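Local atomic coordinates of uncharacterized protein (Magnetospirillum magneticum AMB-1, PDB entry 5MU5), a protein that is a Maf glycosyltransferase, probably one that attaches sugars to flagellin and so takes part in forming the bacterial flagellum. Residues 274-279 against 410-415; 298-303 against 316-321; 488-493 against 502-507. All blocks are in the same frame, centred on the assembly; numbering follows the deposited sequence.

In the fold
All three contacts lie in one mixed beta-sheet, at pairs of neighbouring parallel strands. The order across that part of the sheet is 502-503, 488-491, 408-412, 275-278, 299-303, 319-322. Interaction 1 is therefore in the middle, with its centre about 10 Å from that of interaction 2 and about 9 Å from that of interaction 3. The centres of interactions 2 and 3 are about 18 Å apart, and these two do not touch. Along the chain, interaction 2 is nested within the loop that interaction 1 closes, and interaction 3 follows both. Interactions 1 and 2 belong to the MptE-like region. Interaction 3 continues the same sheet to its border strand 502-503.

Interaction 1: 274-279 against 410-415; sequences PVFIVG and YLFGVD
Phe-276, Tyr-410 and Phe-412 form an aromatic cluster on one face of two parallel strands. The ring of Phe-412 turns its edge to the face of Phe-276, with planes at 62° and centroids 5.0 Å apart. Its CE1 does the touching. It sits above the Phe-276 ring, toward the rim, 3.6 Å from Phe-276 CG. Tyr-410 is the direct partner of Phe-276 in the register. Its CB lies 3.6 Å from Phe-276 CD1, and the two rings meet obliquely with planes at 81°. Beyond this pair, Pro-274 CB reaches the edge of the Tyr-410 ring at CE1 (3.8 Å). Tyr-410 OH is hydrogen-bonded to Glu-408 OE2, and the Tyr-410 ring also stacks on Phe-490.

Ile-277 and Leu-411 occupy the other face. They lie side by side and point the same way, and Leu-411 CD2 packs 3.8 Å from Ile-277 CB.

Four backbone hydrogen bonds join the strands. They include Ile-277 N to Tyr-410 O (2.8 Å) and Phe-412 N to Ile-277 O (2.9 Å). The last runs from Gly-279 N to Phe-412 O, where the strands end. There Gly-279 and Gly-413 bring their backbones close, with Gly-279 C 3.1 Å from Gly-413 O. A sulfate, probably from the crystallisation liquor, lies near Gly-279. Helix 284-294 covers the aromatic face through Ile-284 and Asp-287. This is the interior of a parallel alpha/beta sheet, with Gly-279 and Gly-413 just past the C-terminal strand ends.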
ATOM      1  N   PRO A 274     -17.137 -28.208  -9.083  1.00 37.00           N
ATOM      2  CA  PRO A 274     -16.788 -27.463  -7.885  1.00 37.38           C
ATOM      3  C   PRO A 274     -15.306 -27.542  -7.593  1.00 35.53           C
ATOM      4  O   PRO A 274     -14.635 -28.458  -8.028  1.00 35.38           O
ATOM      5  CB  PRO A 274     -17.595 -28.141  -6.768  1.00 37.76           C
ATOM      6  CG  PRO A 274     -18.137 -29.383  -7.339  1.00 39.16           C
ATOM      7  CD  PRO A 274     -17.845 -29.457  -8.802  1.00 38.32           C
ATOM      8  N   VAL A 275     -14.811 -26.574  -6.849  1.00 37.09           N
ATOM      9  CA  VAL A 275     -13.430 -26.557  -6.441  1.00 38.56           C
ATOM     10  C   VAL A 275     -13.348 -26.550  -4.909  1.00 35.44           C
ATOM     11  O   VAL A 275     -14.135 -25.884  -4.226  1.00 32.02           O
ATOM     12  CB  VAL A 275     -12.677 -25.364  -7.081  1.00 40.95           C
ATOM     13  CG1 VAL A 275     -13.101 -24.050  -6.458  1.00 42.59           C
ATOM     14  CG2 VAL A 275     -11.180 -25.549  -6.913  1.00 44.24           C
ATOM     15  N   PHE A 276     -12.413 -27.345  -4.390  1.00 35.48           N
ATOM     16  CA  PHE A 276     -12.104 -27.389  -2.979  1.00 34.42           C
ATOM     17  C   PHE A 276     -10.808 -26.651  -2.765  1.00 34.94           C
ATOM     18  O   PHE A 276      -9.775 -27.063  -3.303  1.00 33.74           O
ATOM     19  CB  PHE A 276     -11.909 -28.808  -2.466  1.00 35.51           C
ATOM     20  CG  PHE A 276     -13.134 -29.646  -2.490  1.00 36.71           C
ATOM     21  CD1 PHE A 276     -14.395 -29.107  -2.773  1.00 36.11           C
ATOM     22  CD2 PHE A 276     -13.034 -30.976  -2.189  1.00 36.30           C
ATOM     23  CE1 PHE A 276     -15.506 -29.901  -2.758  1.00 37.98           C
ATOM     24  CE2 PHE A 276     -14.153 -31.776  -2.179  1.00 37.99           C
ATOM     25  CZ  PHE A 276     -15.383 -31.246  -2.464  1.00 38.32           C
ATOM     26  N   ILE A 277     -10.880 -25.558  -2.007  1.00 34.71           N
ATOM     27  CA  ILE A 277      -9.717 -24.739  -1.686  1.00 36.13           C
ATOM     28  C   ILE A 277      -9.316 -25.119  -0.290  1.00 34.22           C
ATOM     29  O   ILE A 277     -10.105 -24.996   0.631  1.00 35.65           O
ATOM     30  CB  ILE A 277     -10.054 -23.254  -1.797  1.00 39.40           C
ATOM     31  CG1 ILE A 277     -10.259 -22.919  -3.275  1.00 41.38           C
ATOM     32  CG2 ILE A 277      -8.926 -22.405  -1.234  1.00 41.50           C
ATOM     33  CD1 ILE A 277     -11.111 -21.712  -3.527  1.00 44.65           C
ATOM     34  N   VAL A 278      -8.092 -25.600  -0.146  1.00 32.28           N
ATOM     35  CA  VAL A 278      -7.654 -26.188   1.092  1.00 33.94           C
ATOM     36  C   VAL A 278      -6.493 -25.413   1.664  1.00 34.71           C
ATOM     37  O   VAL A 278      -5.441 -25.346   1.058  1.00 34.26           O
ATOM     38  CB  VAL A 278      -7.194 -27.648   0.889  1.00 35.92           C
ATOM     39  CG1 VAL A 278      -6.908 -28.297   2.220  1.00 35.95           C
ATOM     40  CG2 VAL A 278      -8.261 -28.449   0.159  1.00 36.02           C
ATOM     41  N   GLY A 279      -6.703 -24.841   2.848  1.00 36.69           N
ATOM     42  CA  GLY A 279      -5.646 -24.160   3.586  1.00 35.20           C
ATOM     43  C   GLY A 279      -5.040 -25.054   4.649  1.00 36.25           C
ATOM     44  O   GLY A 279      -5.396 -26.239   4.788  1.00 35.28           O
ATOM     45  N   TYR A 410     -15.617 -24.460  -2.266  1.00 36.57           N
ATOM     46  CA  TYR A 410     -15.682 -24.971  -0.911  1.00 35.75           C
ATOM     47  C   TYR A 410     -14.353 -24.718  -0.239  1.00 36.50           C
ATOM     48  O   TYR A 410     -13.300 -25.110  -0.752  1.00 36.19           O
ATOM     49  CB  TYR A 410     -16.016 -26.450  -0.908  1.00 36.19           C
ATOM     50  CG  TYR A 410     -17.390 -26.717  -1.460  1.00 37.86           C
ATOM     51  CD1 TYR A 410     -17.599 -26.835  -2.821  1.00 37.55           C
ATOM     52  CD2 TYR A 410     -18.492 -26.818  -0.620  1.00 39.31           C
ATOM     53  CE1 TYR A 410     -18.863 -27.053  -3.329  1.00 37.55           C
ATOM     54  CE2 TYR A 410     -19.759 -27.048  -1.121  1.00 37.14           C
ATOM     55  CZ  TYR A 410     -19.933 -27.159  -2.474  1.00 37.74           C
ATOM     56  OH  TYR A 410     -21.186 -27.395  -2.981  1.00 37.88           O
ATOM     57  N   LEU A 411     -14.398 -24.046   0.902  1.00 34.94           N
ATOM     58  CA  LEU A 411     -13.191 -23.820   1.685  1.00 35.50           C
ATOM     59  C   LEU A 411     -13.028 -24.835   2.816  1.00 33.97           C
ATOM     60  O   LEU A 411     -13.928 -25.068   3.608  1.00 36.46           O
ATOM     61  CB  LEU A 411     -13.176 -22.421   2.273  1.00 36.51           C
ATOM     62  CG  LEU A 411     -13.466 -21.249   1.347  1.00 40.31           C
ATOM     63  CD1 LEU A 411     -13.455 -19.996   2.211  1.00 41.32           C
ATOM     64  CD2 LEU A 411     -12.489 -21.134   0.189  1.00 40.51           C
ATOM     65  N   PHE A 412     -11.843 -25.413   2.889  1.00 34.21           N
ATOM     66  CA  PHE A 412     -11.477 -26.332   3.938  1.00 33.37           C
ATOM     67  C   PHE A 412     -10.141 -25.866   4.506  1.00 32.61           C
ATOM     68  O   PHE A 412      -9.272 -25.383   3.765  1.00 34.62           O
ATOM     69  CB  PHE A 412     -11.329 -27.745   3.381  1.00 35.46           C
ATOM     70  CG  PHE A 412     -12.586 -28.304   2.793  1.00 34.22           C
ATOM     71  CD1 PHE A 412     -12.878 -28.107   1.460  1.00 35.45           C
ATOM     72  CD2 PHE A 412     -13.441 -29.065   3.559  1.00 33.64           C
ATOM     73  CE1 PHE A 412     -14.024 -28.653   0.900  1.00 36.44           C
ATOM     74  CE2 PHE A 412     -14.591 -29.599   3.021  1.00 34.21           C
ATOM     75  CZ  PHE A 412     -14.883 -29.401   1.690  1.00 34.74           C
ATOM     76  N   GLY A 413      -9.989 -25.985   5.816  1.00 32.06           N
ATOM     77  CA  GLY A 413      -8.753 -25.610   6.485  1.00 32.73           C
ATOM     78  C   GLY A 413      -8.398 -24.144   6.351  1.00 31.96           C
ATOM     79  O   GLY A 413      -7.222 -23.794   6.411  1.00 33.54           O
ATOM     80  N   VAL A 414      -9.400 -23.309   6.089  1.00 32.52           N
ATOM     81  CA  VAL A 414      -9.234 -21.861   5.995  1.00 32.22           C
ATOM     82  C   VAL A 414      -9.836 -21.337   7.294  1.00 34.05           C
ATOM     83  O   VAL A 414     -10.920 -20.761   7.300  1.00 35.93           O
ATOM     84  CB  VAL A 414      -9.977 -21.263   4.805  1.00 32.45           C
ATOM     85  CG1 VAL A 414      -9.672 -19.771   4.681  1.00 34.35           C
ATOM     86  CG2 VAL A 414      -9.552 -21.951   3.536  1.00 32.36           C
ATOM     87  N   ASP A 415      -9.122 -21.594   8.390  1.00 33.26           N
ATOM     88  CA  ASP A 415      -9.584 -21.281   9.734  1.00 33.44           C
ATOM     89  C   ASP A 415      -9.345 -19.806  10.056  1.00 32.67           C
ATOM     90  O   ASP A 415     -10.262 -19.105  10.465  1.00 31.44           O
ATOM     91  CB  ASP A 415      -8.849 -22.147  10.766  1.00 34.33           C
ATOM     92  CG  ASP A 415      -9.193 -23.628  10.663  1.00 37.34           C
ATOM     93  OD1 ASP A 415      -9.927 -24.024   9.736  1.00 37.83           O
ATOM     94  OD2 ASP A 415      -8.705 -24.406  11.516  1.00 42.23           O
TER

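Interaction 2: 298-303 against 316-321; sequences AVIISC and QPDFQM
Ile-301, Ser-302 and Cys-303 pair in parallel with Phe-319, Gln-320 and Met-321, and the strand axes come within 4.7 Å at an angle of 22°. Ile-300 O receives two N-H groups, from Phe-319 and Asp-318. Further on, Ser-302 N donates to Phe-319 O, and Met-321 N to Ser-302 O.

Asp-318 holds the start of the pairing. Its OD2 accepts the N-H of Ile-300 at 2.7 Å, in a nearly straight bond (173°) that uses the anti lone pair. Asp-318 thus binds Ile-300 twice, by its backbone N-H and by its carboxylate. OD2 also forms a salt bridge with Lys-518, which would help to stabilise the negative charge.

Ser-302 and Gln-320 meet on one face. Ser-302 OG is anti to its backbone N (chi1 178°) and donates to Gln-320 OE1 at 3.0 Å. The donor is tilted from the amide plane. Gln-320 NE2 is hydrogen-bonded to Gly-304 O, so both ends of the amide are held. Pro-317 CB packs on Ser-302 CB at 3.8 Å, and helix 307-312 covers this side through Ser-307, Leu-310 and Leu-311.

The other face is apolar. Met-321 CG touches Ile-301 CG2 at 3.6 Å, and the two side chains cross at a slant. Met-321 also touches Val-393, Thr-396 and Ala-400 of helix 393-404. Val-299 CG1 meets the edge of the Phe-319 ring at CD2 (4.0 Å), and Ile-301 CG1 comes to the same edge.

The two strands and helix 307-312 make a beta-alpha-beta unit, consistent with a Rossmann-like alpha/beta fold.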
ATOM      1  N   ALA A 298     -14.278 -33.203  -7.856  1.00 41.48           N
ATOM      2  CA  ALA A 298     -14.021 -31.808  -7.522  1.00 38.49           C
ATOM      3  C   ALA A 298     -12.567 -31.483  -7.791  1.00 38.36           C
ATOM      4  O   ALA A 298     -11.705 -32.350  -7.697  1.00 38.96           O
ATOM      5  CB  ALA A 298     -14.353 -31.532  -6.070  1.00 38.31           C
ATOM      6  N   VAL A 299     -12.278 -30.223  -8.094  1.00 35.93           N
ATOM      7  CA  VAL A 299     -10.897 -29.831  -8.326  1.00 35.93           C
ATOM      8  C   VAL A 299     -10.298 -29.485  -6.977  1.00 35.83           C
ATOM      9  O   VAL A 299     -10.895 -28.716  -6.249  1.00 35.97           O
ATOM     10  CB  VAL A 299     -10.838 -28.653  -9.306  1.00 36.12           C
ATOM     11  CG1 VAL A 299      -9.436 -28.057  -9.375  1.00 35.85           C
ATOM     12  CG2 VAL A 299     -11.320 -29.145 -10.667  1.00 35.57           C
ATOM     13  N   ILE A 300      -9.157 -30.083  -6.630  1.00 36.77           N
ATOM     14  CA  ILE A 300      -8.504 -29.810  -5.353  1.00 37.11           C
ATOM     15  C   ILE A 300      -7.407 -28.771  -5.546  1.00 36.32           C
ATOM     16  O   ILE A 300      -6.451 -29.005  -6.282  1.00 34.62           O
ATOM     17  CB  ILE A 300      -7.847 -31.054  -4.745  1.00 39.12           C
ATOM     18  CG1 ILE A 300      -8.818 -32.230  -4.659  1.00 40.20           C
ATOM     19  CG2 ILE A 300      -7.273 -30.728  -3.374  1.00 39.70           C
ATOM     20  CD1 ILE A 300     -10.100 -31.960  -3.913  1.00 41.52           C
ATOM     21  N   ILE A 301      -7.572 -27.619  -4.906  1.00 33.91           N
ATOM     22  CA  ILE A 301      -6.574 -26.571  -4.921  1.00 34.42           C
ATOM     23  C   ILE A 301      -5.935 -26.557  -3.533  1.00 35.94           C
ATOM     24  O   ILE A 301      -6.586 -26.244  -2.525  1.00 36.83           O
ATOM     25  CB  ILE A 301      -7.188 -25.216  -5.287  1.00 37.12           C
ATOM     26  CG1 ILE A 301      -7.688 -25.279  -6.722  1.00 39.32           C
ATOM     27  CG2 ILE A 301      -6.161 -24.099  -5.140  1.00 39.14           C
ATOM     28  CD1 ILE A 301      -8.187 -23.975  -7.273  1.00 40.58           C
ATOM     29  N   SER A 302      -4.665 -26.942  -3.489  1.00 36.20           N
ATOM     30  CA  SER A 302      -3.910 -27.029  -2.264  1.00 36.56           C
ATOM     31  C   SER A 302      -3.146 -25.746  -2.110  1.00 36.14           C
ATOM     32  O   SER A 302      -2.410 -25.360  -2.997  1.00 37.47           O
ATOM     33  CB  SER A 302      -2.926 -28.206  -2.324  1.00 37.85           C
ATOM     34  OG  SER A 302      -2.149 -28.276  -1.132  1.00 38.61           O
ATOM     35  N   CYS A 303      -3.315 -25.094  -0.969  1.00 39.23           N
ATOM     36  CA  CYS A 303      -2.661 -23.817  -0.717  1.00 40.29           C
ATOM     37  C   CYS A 303      -1.449 -23.993   0.187  1.00 40.81           C
ATOM     38  O   CYS A 303      -1.587 -24.350   1.359  1.00 44.99           O
ATOM     39  CB  CYS A 303      -3.679 -22.849  -0.121  1.00 39.14           C
ATOM     40  SG  CYS A 303      -5.011 -22.507  -1.303  1.00 40.40           S
ATOM     41  N   GLN A 316      -4.994 -36.327  -3.907  1.00 50.52           N
ATOM     42  CA  GLN A 316      -4.151 -35.722  -4.932  1.00 50.46           C
ATOM     43  C   GLN A 316      -4.594 -34.282  -5.252  1.00 45.08           C
ATOM     44  O   GLN A 316      -5.648 -34.072  -5.808  1.00 43.38           O
ATOM     45  CB  GLN A 316      -4.210 -36.582  -6.200  1.00 55.11           C
ATOM     46  CG  GLN A 316      -3.477 -36.014  -7.410  1.00 60.84           C
ATOM     47  CD  GLN A 316      -1.979 -35.873  -7.185  1.00 64.12           C
ATOM     48  OE1 GLN A 316      -1.310 -36.825  -6.786  1.00 69.61           O
ATOM     49  NE2 GLN A 316      -1.442 -34.687  -7.454  1.00 65.08           N
ATOM     50  N   PRO A 317      -3.787 -33.280  -4.885  1.00 43.10           N
ATOM     51  CA  PRO A 317      -4.108 -31.947  -5.379  1.00 42.23           C
ATOM     52  C   PRO A 317      -4.060 -31.888  -6.903  1.00 41.18           C
ATOM     53  O   PRO A 317      -3.204 -32.509  -7.513  1.00 43.13           O
ATOM     54  CB  PRO A 317      -2.981 -31.066  -4.833  1.00 41.47           C
ATOM     55  CG  PRO A 317      -2.325 -31.845  -3.777  1.00 42.25           C
ATOM     56  CD  PRO A 317      -2.609 -33.291  -4.011  1.00 43.28           C
ATOM     57  N   ASP A 318      -4.969 -31.143  -7.506  1.00 39.26           N
ATOM     58  CA  ASP A 318      -4.932 -30.887  -8.932  1.00 39.06           C
ATOM     59  C   ASP A 318      -4.009 -29.701  -9.146  1.00 40.13           C
ATOM     60  O   ASP A 318      -3.200 -29.672 -10.077  1.00 40.94           O
ATOM     61  CB  ASP A 318      -6.335 -30.613  -9.430  1.00 40.27           C
ATOM     62  CG  ASP A 318      -7.256 -31.855  -9.300  1.00 42.24           C
ATOM     63  OD1 ASP A 318      -7.049 -32.809 -10.083  1.00 42.19           O
ATOM     64  OD2 ASP A 318      -8.187 -31.867  -8.442  1.00 40.74           O
ATOM     65  N   PHE A 319      -4.109 -28.725  -8.249  1.00 40.70           N
ATOM     66  CA  PHE A 319      -3.230 -27.566  -8.279  1.00 39.05           C
ATOM     67  C   PHE A 319      -2.601 -27.350  -6.933  1.00 37.05           C
ATOM     68  O   PHE A 319      -3.250 -27.562  -5.913  1.00 36.25           O
ATOM     69  CB  PHE A 319      -3.978 -26.316  -8.727  1.00 38.88           C
ATOM     70  CG  PHE A 319      -4.524 -26.430 -10.112  1.00 40.91           C
ATOM     71  CD1 PHE A 319      -3.665 -26.429 -11.201  1.00 42.18           C
ATOM     72  CD2 PHE A 319      -5.884 -26.573 -10.334  1.00 42.06           C
ATOM     73  CE1 PHE A 319      -4.148 -26.548 -12.493  1.00 40.62           C
ATOM     74  CE2 PHE A 319      -6.376 -26.695 -11.620  1.00 44.41           C
ATOM     75  CZ  PHE A 319      -5.499 -26.692 -12.702  1.00 42.83           C
ATOM     76  N   GLN A 320      -1.326 -26.976  -6.951  1.00 35.66           N
ATOM     77  CA  GLN A 320      -0.596 -26.591  -5.753  1.00 36.97           C
ATOM     78  C   GLN A 320      -0.245 -25.106  -5.897  1.00 37.25           C
ATOM     79  O   GLN A 320       0.350 -24.683  -6.897  1.00 33.48           O
ATOM     80  CB  GLN A 320       0.665 -27.452  -5.578  1.00 39.45           C
ATOM     81  CG  GLN A 320       1.620 -26.993  -4.476  1.00 41.06           C
ATOM     82  CD  GLN A 320       1.039 -27.172  -3.083  1.00 44.54           C
ATOM     83  OE1 GLN A 320       0.322 -28.139  -2.813  1.00 43.71           O
ATOM     84  NE2 GLN A 320       1.354 -26.248  -2.190  1.00 44.86           N
ATOM     85  N   MET A 321      -0.624 -24.316  -4.893  1.00 37.02           N
ATOM     86  CA  MET A 321      -0.425 -22.870  -4.953  1.00 36.62           C
ATOM     87  C   MET A 321       0.775 -22.450  -4.130  1.00 37.15           C
ATOM     88  O   MET A 321       1.020 -22.994  -3.027  1.00 38.14           O
ATOM     89  CB  MET A 321      -1.639 -22.124  -4.438  1.00 37.17           C
ATOM     90  CG  MET A 321      -2.961 -22.566  -5.016  1.00 37.82           C
ATOM     91  SD  MET A 321      -3.168 -22.265  -6.768  1.00 38.88           S
ATOM     92  CE  MET A 321      -2.768 -20.507  -6.827  1.00 38.85           C
TER

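Interaction 3: 488-493 against 502-507; sequences NAFNCS and RPLSSQ
Phe-490 and Asn-491 pair in parallel with Arg-502 and Pro-503 at one border of the large mixed sheet, where 502-503 is the outermost strand. Three backbone hydrogen bonds hold the pair. Arg-502 N donates to Ala-489 O (2.8 Å), Asn-491 N to Arg-502 O, and Leu-504 N to Asn-491 O. Asn-491 O also accepts from Asn-458 ND2.

The apolar contacts centre on Leu-504. Its CG is anti to the backbone N (chi1 179°), and CD2 reaches Phe-490 CB at 4.0 Å and Cys-492 SG at 4.2 Å. Leu-504 also touches Tyr-410 of the neighbouring strand 408-412.

Arg-502 runs beside Phe-490 in the same direction, with ring and guanidinium planes 75° apart. Arg-502 NH2 comes 3.7 Å from Phe-490 CE2. The same NH2 is 3.2 Å from Asn-488 OD1.

The side chain of Asn-491 makes an Asx turn: OD1 accepts from Ser-493 N (2.9 Å). Ser-506 OG is hydrogen-bonded to Asp-287 OD1. A water lies between the segments here. Its bond to Cys-492 O is doubtful because it is too short, but it accepts from Ser-506 N at 3.0 Å.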
ATOM      1  N   ASN A 488     -20.661 -19.011  -5.864  1.00 41.89           N
ATOM      2  CA  ASN A 488     -21.361 -19.602  -4.754  1.00 43.82           C
ATOM      3  C   ASN A 488     -20.322 -20.289  -3.834  1.00 40.14           C
ATOM      4  O   ASN A 488     -19.862 -21.392  -4.109  1.00 45.55           O
ATOM      5  CB  ASN A 488     -22.362 -20.579  -5.351  1.00 51.54           C
ATOM      6  CG  ASN A 488     -23.400 -21.038  -4.376  1.00 60.35           C
ATOM      7  OD1 ASN A 488     -23.864 -20.283  -3.516  1.00 65.28           O
ATOM      8  ND2 ASN A 488     -23.797 -22.297  -4.516  1.00 69.74           N
ATOM      9  N   ALA A 489     -19.937 -19.622  -2.756  1.00 36.20           N
ATOM     10  CA  ALA A 489     -18.875 -20.094  -1.883  1.00 35.06           C
ATOM     11  C   ALA A 489     -19.354 -20.608  -0.529  1.00 34.04           C
ATOM     12  O   ALA A 489     -20.117 -19.953   0.164  1.00 34.39           O
ATOM     13  CB  ALA A 489     -17.857 -18.990  -1.677  1.00 34.58           C
ATOM     14  N   PHE A 490     -18.865 -21.786  -0.158  1.00 35.25           N
ATOM     15  CA  PHE A 490     -19.211 -22.427   1.094  1.00 35.16           C
ATOM     16  C   PHE A 490     -17.983 -22.543   1.957  1.00 35.46           C
ATOM     17  O   PHE A 490     -16.898 -22.789   1.459  1.00 37.36           O
ATOM     18  CB  PHE A 490     -19.805 -23.793   0.823  1.00 37.25           C
ATOM     19  CG  PHE A 490     -21.035 -23.737  -0.026  1.00 41.92           C
ATOM     20  CD1 PHE A 490     -20.945 -23.827  -1.406  1.00 43.04           C
ATOM     21  CD2 PHE A 490     -22.282 -23.528   0.548  1.00 44.39           C
ATOM     22  CE1 PHE A 490     -22.078 -23.754  -2.191  1.00 43.91           C
ATOM     23  CE2 PHE A 490     -23.414 -23.459  -0.231  1.00 43.90           C
ATOM     24  CZ  PHE A 490     -23.314 -23.563  -1.597  1.00 45.26           C
ATOM     25  N   ASN A 491     -18.134 -22.300   3.251  1.00 36.87           N
ATOM     26  CA  ASN A 491     -17.010 -22.422   4.155  1.00 37.92           C
ATOM     27  C   ASN A 491     -17.311 -23.584   5.065  1.00 37.45           C
ATOM     28  O   ASN A 491     -18.266 -23.516   5.829  1.00 35.28           O
ATOM     29  CB  ASN A 491     -16.810 -21.145   4.963  1.00 37.39           C
ATOM     30  CG  ASN A 491     -15.545 -21.179   5.808  1.00 39.12           C
ATOM     31  OD1 ASN A 491     -14.744 -22.131   5.746  1.00 40.09           O
ATOM     32  ND2 ASN A 491     -15.350 -20.131   6.602  1.00 37.45           N
ATOM     33  N   CYS A 492     -16.518 -24.651   4.940  1.00 35.46           N
ATOM     34  CA  CYS A 492     -16.628 -25.825   5.798  1.00 36.87           C
ATOM     35  C   CYS A 492     -15.637 -25.801   6.963  1.00 36.86           C
ATOM     36  O   CYS A 492     -15.647 -26.704   7.820  1.00 36.29           O
ATOM     37  CB  CYS A 492     -16.426 -27.116   4.978  1.00 41.52           C
ATOM     38  SG  CYS A 492     -17.562 -27.322   3.566  1.00 41.69           S
ATOM     39  N   SER A 493     -14.795 -24.764   7.011  1.00 36.34           N
ATOM     40  CA  SER A 493     -13.761 -24.632   8.034  1.00 35.45           C
ATOM     41  C   SER A 493     -14.325 -24.193   9.389  1.00 35.95           C
ATOM     42  O   SER A 493     -15.224 -23.364   9.459  1.00 34.85           O
ATOM     43  CB  SER A 493     -12.716 -23.610   7.586  1.00 36.26           C
ATOM     44  OG  SER A 493     -12.289 -23.893   6.272  1.00 39.10           O
ATOM     45  N   ARG A 502     -21.118 -19.066   2.661  1.00 41.66           N
ATOM     46  CA  ARG A 502     -22.157 -19.617   3.526  1.00 44.59           C
ATOM     47  C   ARG A 502     -21.542 -20.733   4.355  1.00 41.50           C
ATOM     48  O   ARG A 502     -20.860 -21.583   3.835  1.00 39.11           O
ATOM     49  CB  ARG A 502     -23.353 -20.149   2.735  1.00 50.88           C
ATOM     50  CG  ARG A 502     -24.518 -19.178   2.601  1.00 61.48           C
ATOM     51  CD  ARG A 502     -25.847 -19.900   2.354  1.00 70.56           C
ATOM     52  NE  ARG A 502     -25.834 -20.672   1.109  1.00 77.45           N
ATOM     53  CZ  ARG A 502     -25.987 -20.159  -0.116  1.00 82.25           C
ATOM     54  NH1 ARG A 502     -26.168 -18.851  -0.286  1.00 88.40           N
ATOM     55  NH2 ARG A 502     -25.949 -20.955  -1.187  1.00 78.94           N
ATOM     56  N   PRO A 503     -21.758 -20.718   5.662  1.00 38.83           N
ATOM     57  CA  PRO A 503     -21.278 -21.822   6.479  1.00 38.18           C
ATOM     58  C   PRO A 503     -21.886 -23.125   6.003  1.00 38.94           C
ATOM     59  O   PRO A 503     -23.038 -23.148   5.632  1.00 42.56           O
ATOM     60  CB  PRO A 503     -21.835 -21.488   7.868  1.00 37.10           C
ATOM     61  CG  PRO A 503     -21.970 -20.004   7.861  1.00 37.33           C
ATOM     62  CD  PRO A 503     -22.358 -19.640   6.467  1.00 37.75           C
ATOM     63  N   LEU A 504     -21.134 -24.202   6.030  1.00 38.95           N
ATOM     64  CA  LEU A 504     -21.639 -25.492   5.598  1.00 39.33           C
ATOM     65  C   LEU A 504     -20.814 -26.551   6.275  1.00 39.28           C
ATOM     66  O   LEU A 504     -19.610 -26.571   6.131  1.00 38.09           O
ATOM     67  CB  LEU A 504     -21.490 -25.665   4.084  1.00 40.82           C
ATOM     68  CG  LEU A 504     -21.976 -27.011   3.530  1.00 41.50           C
ATOM     69  CD1 LEU A 504     -23.491 -27.108   3.595  1.00 41.63           C
ATOM     70  CD2 LEU A 504     -21.539 -27.224   2.097  1.00 43.51           C
ATOM     71  N   SER A 505     -21.472 -27.408   7.040  1.00 41.06           N
ATOM     72  CA  SER A 505     -20.844 -28.573   7.628  1.00 40.64           C
ATOM     73  C   SER A 505     -20.482 -29.500   6.476  1.00 41.68           C
ATOM     74  O   SER A 505     -21.288 -29.700   5.567  1.00 40.86           O
ATOM     75  CB  SER A 505     -21.829 -29.245   8.573  1.00 42.48           C
ATOM     76  OG  SER A 505     -21.423 -30.554   8.858  1.00 47.98           O
ATOM     77  N   SER A 506     -19.271 -30.047   6.491  1.00 42.59           N
ATOM     78  CA  SER A 506     -18.829 -30.935   5.420  1.00 44.38           C
ATOM     79  C   SER A 506     -19.694 -32.213   5.328  1.00 46.72           C
ATOM     80  O   SER A 506     -19.709 -32.863   4.287  1.00 46.52           O
ATOM     81  CB  SER A 506     -17.337 -31.273   5.551  1.00 43.28           C
ATOM     82  OG  SER A 506     -17.101 -32.053   6.693  1.00 45.51           O
ATOM     83  N   GLN A 507     -20.419 -32.551   6.398  1.00 46.19           N
ATOM     84  CA  GLN A 507     -21.380 -33.645   6.343  1.00 47.35           C
ATOM     85  C   GLN A 507     -22.611 -33.300   5.499  1.00 44.66           C
ATOM     86  O   GLN A 507     -23.315 -34.183   5.068  1.00 44.77           O
ATOM     87  CB  GLN A 507     -21.847 -34.033   7.736  1.00 50.27           C
ATOM     88  CG  GLN A 507     -20.751 -34.520   8.651  1.00 53.35           C
ATOM     89  CD  GLN A 507     -21.337 -35.156   9.895  1.00 59.58           C
ATOM     90  OE1 GLN A 507     -21.973 -36.207   9.813  1.00 68.25           O
ATOM     91  NE2 GLN A 507     -21.139 -34.528  11.047  1.00 59.38           N
TER
HETATM   92  O   HOH W   1     -17.088 -28.758   8.112  1.00 38.71           O